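DUF2787 domain-containing protein (Vibrio cholerae, PDB 2V1L) is of unknown function but is encoded on a pathogenicity island and resembles human p32 in its fold. Local coordinates at residues Met43-Ser48 with Glu137-Ile142. Numbering follows the deposited sequence.
Sequences MNFRDS and EAFDDI
A Schellman motif ends helix 117-135, with Glu137 at positive phi as its C-prime residue, and the chain then turns back to add strand 141-144 to the edge of the antiparallel sheet, beside strand 41-46, in a p32-like fold. Buried Phe139, between helix and strand, packs against Tyr133 and Val134 of the helix and turns one flat face to Phe45, as a large apolar ring can: Phe45 CB sits over its centre, 3.8 Å from the centroid, as a CH-pi contact. The Phe45 ring offers its edge to the same Phe139 ring in an offset edge-to-face pair, planes at 68°, while Phe130 of the helix meets Phe45 edge-to-face as well. Asp140 suits the exposed corner because a carboxylate can take two donors from one residue: OD1 accepts Ser48 N from above its plane at 2.9 Å, and the syn lone pair of OD2 receives Ser48 OG at a very short 2.5 Å. Asp141 opens the strand as the hydrogen-bonded partner of Arg46, whose N donates to Asp141 O at 2.8 Å, whereas the return bond to Arg46 O is weak. Their side chains run alongside each other, opposite in charge, with a long salt bridge from Arg46 NE to Asp141 OD2 and a water that accepts from Arg46 NH2 and donates only weakly to Asp141 OD1. Beta-branched Ile142, in the next, non-hydrogen-bonded pair, spreads two branches against Phe45: CG2 over a ring face, and CD1 3.7 Å from Phe45 CD1.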
ATOM      1  N   MET A  43       1.913  -8.741   0.155  1.00 41.91           N
ATOM      2  CA  MET A  43       2.874  -8.237   1.144  1.00 40.82           C
ATOM      3  C   MET A  43       2.121  -7.584   2.315  1.00 39.71           C
ATOM      4  O   MET A  43       1.161  -6.835   2.103  1.00 39.18           O
ATOM      5  CB  MET A  43       3.811  -7.198   0.506  1.00 40.84           C
ATOM      6  CG  MET A  43       4.666  -7.667  -0.660  1.00 41.62           C
ATOM      7  SD  MET A  43       5.706  -6.337  -1.337  1.00 42.21           S
ATOM      8  CE  MET A  43       6.472  -7.149  -2.732  1.00 40.50           C
ATOM      9  N   ASN A  44       2.561  -7.853   3.536  1.00 38.02           N
ATOM     10  CA  ASN A  44       2.026  -7.183   4.716  1.00 37.69           C
ATOM     11  C   ASN A  44       3.138  -6.483   5.493  1.00 36.94           C
ATOM     12  O   ASN A  44       4.204  -7.065   5.698  1.00 36.67           O
ATOM     13  CB  ASN A  44       1.295  -8.157   5.642  1.00 37.71           C
ATOM     14  CG  ASN A  44      -0.021  -8.625   5.060  1.00 39.75           C
ATOM     15  OD1 ASN A  44      -0.052  -9.568   4.269  1.00 40.93           O
ATOM     16  ND2 ASN A  44      -1.112  -7.953   5.430  1.00 37.99           N
ATOM     17  N   PHE A  45       2.885  -5.241   5.908  1.00 35.18           N
ATOM     18  CA  PHE A  45       3.831  -4.471   6.717  1.00 33.57           C
ATOM     19  C   PHE A  45       3.106  -4.216   8.024  1.00 33.83           C
ATOM     20  O   PHE A  45       2.011  -3.616   8.019  1.00 33.03           O
ATOM     21  CB  PHE A  45       4.220  -3.138   6.018  1.00 32.02           C
ATOM     22  CG  PHE A  45       4.855  -3.307   4.665  1.00 30.65           C
ATOM     23  CD1 PHE A  45       6.217  -3.047   4.483  1.00 28.88           C
ATOM     24  CD2 PHE A  45       4.106  -3.724   3.561  1.00 28.55           C
ATOM     25  CE1 PHE A  45       6.803  -3.193   3.247  1.00 24.90           C
ATOM     26  CE2 PHE A  45       4.693  -3.900   2.313  1.00 26.93           C
ATOM     27  CZ  PHE A  45       6.045  -3.643   2.149  1.00 28.73           C
ATOM     28  N   ARG A  46       3.681  -4.684   9.136  1.00 34.44           N
ATOM     29  CA  ARG A  46       3.074  -4.491  10.457  1.00 36.17           C
ATOM     30  C   ARG A  46       4.046  -3.960  11.527  1.00 35.76           C
ATOM     31  O   ARG A  46       5.177  -4.403  11.612  1.00 35.10           O
ATOM     32  CB  ARG A  46       2.377  -5.779  10.949  1.00 36.31           C
ATOM     33  CG  ARG A  46       1.115  -6.186  10.128  1.00 38.56           C
ATOM     34  CD  ARG A  46       0.401  -7.456  10.693  1.00 39.65           C
ATOM     35  NE  ARG A  46       0.910  -8.687  10.068  1.00 46.99           N
ATOM     36  CZ  ARG A  46       0.266  -9.422   9.158  1.00 48.99           C
ATOM     37  NH1 ARG A  46      -0.955  -9.090   8.761  1.00 51.23           N
ATOM     38  NH2 ARG A  46       0.846 -10.506   8.641  1.00 49.17           N
ATOM     39  N   ASP A  47       3.572  -2.984  12.300  1.00 35.84           N
ATOM     40  CA  ASP A  47       4.195  -2.540  13.530  1.00 36.52           C
ATOM     41  C   ASP A  47       3.526  -3.346  14.666  1.00 37.44           C
ATOM     42  O   ASP A  47       2.374  -3.108  15.032  1.00 36.98           O
ATOM     43  CB  ASP A  47       4.021  -1.011  13.706  1.00 35.73           C
ATOM     44  CG  ASP A  47       4.238  -0.540  15.149  1.00 35.67           C
ATOM     45  OD1 ASP A  47       4.713  -1.334  15.977  1.00 36.41           O
ATOM     46  OD2 ASP A  47       3.913   0.626  15.490  1.00 32.36           O
ATOM     47  N   SER A  48       4.260  -4.303  15.232  1.00 38.71           N
ATOM     48  CA  SER A  48       3.680  -5.190  16.254  1.00 39.44           C
ATOM     49  C   SER A  48       3.188  -4.429  17.487  1.00 39.28           C
ATOM     50  O   SER A  48       2.380  -4.958  18.242  1.00 40.31           O
ATOM     51  CB  SER A  48       4.667  -6.279  16.654  1.00 39.98           C
ATOM     52  OG  SER A  48       5.557  -5.782  17.651  1.00 42.75           O
ATOM     53  N   GLU A 137      12.611   1.640   9.349  1.00 29.48           N
ATOM     54  CA  GLU A 137      12.244   0.368  10.000  1.00 31.72           C
ATOM     55  C   GLU A 137      11.119   0.499  11.037  1.00 31.60           C
ATOM     56  O   GLU A 137      11.223  -0.013  12.167  1.00 31.60           O
ATOM     57  CB  GLU A 137      13.514  -0.332  10.562  1.00 32.18           C
ATOM     58  CG  GLU A 137      14.368  -0.933   9.424  1.00 33.98           C
ATOM     59  CD  GLU A 137      15.831  -1.147   9.766  1.00 35.74           C
ATOM     60  OE1 GLU A 137      16.140  -1.699  10.859  1.00 40.08           O
ATOM     61  OE2 GLU A 137      16.684  -0.782   8.914  1.00 41.74           O
ATOM     62  N   ALA A 138      10.041   1.191  10.653  1.00 30.80           N
ATOM     63  CA  ALA A 138       8.893   1.346  11.527  1.00 30.96           C
ATOM     64  C   ALA A 138       8.159   0.019  11.730  1.00 31.29           C
ATOM     65  O   ALA A 138       7.475  -0.173  12.724  1.00 31.11           O
ATOM     66  CB  ALA A 138       7.948   2.380  10.963  1.00 30.88           C
ATOM     67  N   PHE A 139       8.299  -0.885  10.778  1.00 32.39           N
ATOM     68  CA  PHE A 139       7.586  -2.151  10.824  1.00 34.08           C
ATOM     69  C   PHE A 139       8.515  -3.302  11.231  1.00 35.57           C
ATOM     70  O   PHE A 139       9.311  -3.757  10.417  1.00 35.85           O
ATOM     71  CB  PHE A 139       6.965  -2.455   9.449  1.00 32.89           C
ATOM     72  CG  PHE A 139       6.089  -1.347   8.904  1.00 32.47           C
ATOM     73  CD1 PHE A 139       4.830  -1.104   9.443  1.00 30.17           C
ATOM     74  CD2 PHE A 139       6.530  -0.552   7.834  1.00 31.59           C
ATOM     75  CE1 PHE A 139       4.010  -0.063   8.938  1.00 30.76           C
ATOM     76  CE2 PHE A 139       5.712   0.476   7.312  1.00 30.69           C
ATOM     77  CZ  PHE A 139       4.461   0.718   7.865  1.00 29.98           C
ATOM     78  N   ASP A 140       8.374  -3.789  12.466  1.00 37.94           N
ATOM     79  CA  ASP A 140       9.096  -4.994  12.937  1.00 40.45           C
ATOM     80  C   ASP A 140       8.629  -6.341  12.348  1.00 41.98           C
ATOM     81  O   ASP A 140       9.154  -7.390  12.728  1.00 43.03           O
ATOM     82  CB  ASP A 140       9.107  -5.067  14.474  1.00 40.61           C
ATOM     83  CG  ASP A 140       7.772  -4.673  15.110  1.00 42.70           C
ATOM     84  OD1 ASP A 140       7.041  -3.871  14.507  1.00 46.69           O
ATOM     85  OD2 ASP A 140       7.461  -5.136  16.232  1.00 41.78           O
ATOM     86  N   ASP A 141       7.667  -6.317  11.417  1.00 42.91           N
ATOM     87  CA  ASP A 141       7.017  -7.531  10.905  1.00 43.73           C
ATOM     88  C   ASP A 141       6.595  -7.327   9.454  1.00 44.17           C
ATOM     89  O   ASP A 141       5.521  -6.788   9.188  1.00 44.50           O
ATOM     90  CB  ASP A 141       5.794  -7.850  11.800  1.00 44.32           C
ATOM     91  CG  ASP A 141       5.014  -9.125  11.386  1.00 45.35           C
ATOM     92  OD1 ASP A 141       5.264  -9.729  10.310  1.00 45.93           O
ATOM     93  OD2 ASP A 141       4.097  -9.496  12.166  1.00 46.79           O
ATOM     94  N   ILE A 142       7.436  -7.744   8.515  1.00 44.69           N
ATOM     95  CA  ILE A 142       7.097  -7.674   7.086  1.00 45.33           C
ATOM     96  C   ILE A 142       7.044  -9.078   6.487  1.00 46.36           C
ATOM     97  O   ILE A 142       8.062  -9.779   6.440  1.00 46.84           O
ATOM     98  CB  ILE A 142       8.110  -6.831   6.284  1.00 45.14           C
ATOM     99  CG1 ILE A 142       8.214  -5.409   6.847  1.00 45.23           C
ATOM    100  CG2 ILE A 142       7.736  -6.813   4.814  1.00 45.33           C
ATOM    101  CD1 ILE A 142       9.189  -4.519   6.099  1.00 45.21           C
TER
HETATM  102  O   HOH W   1       2.703 -11.973  10.172  1.00 47.14           O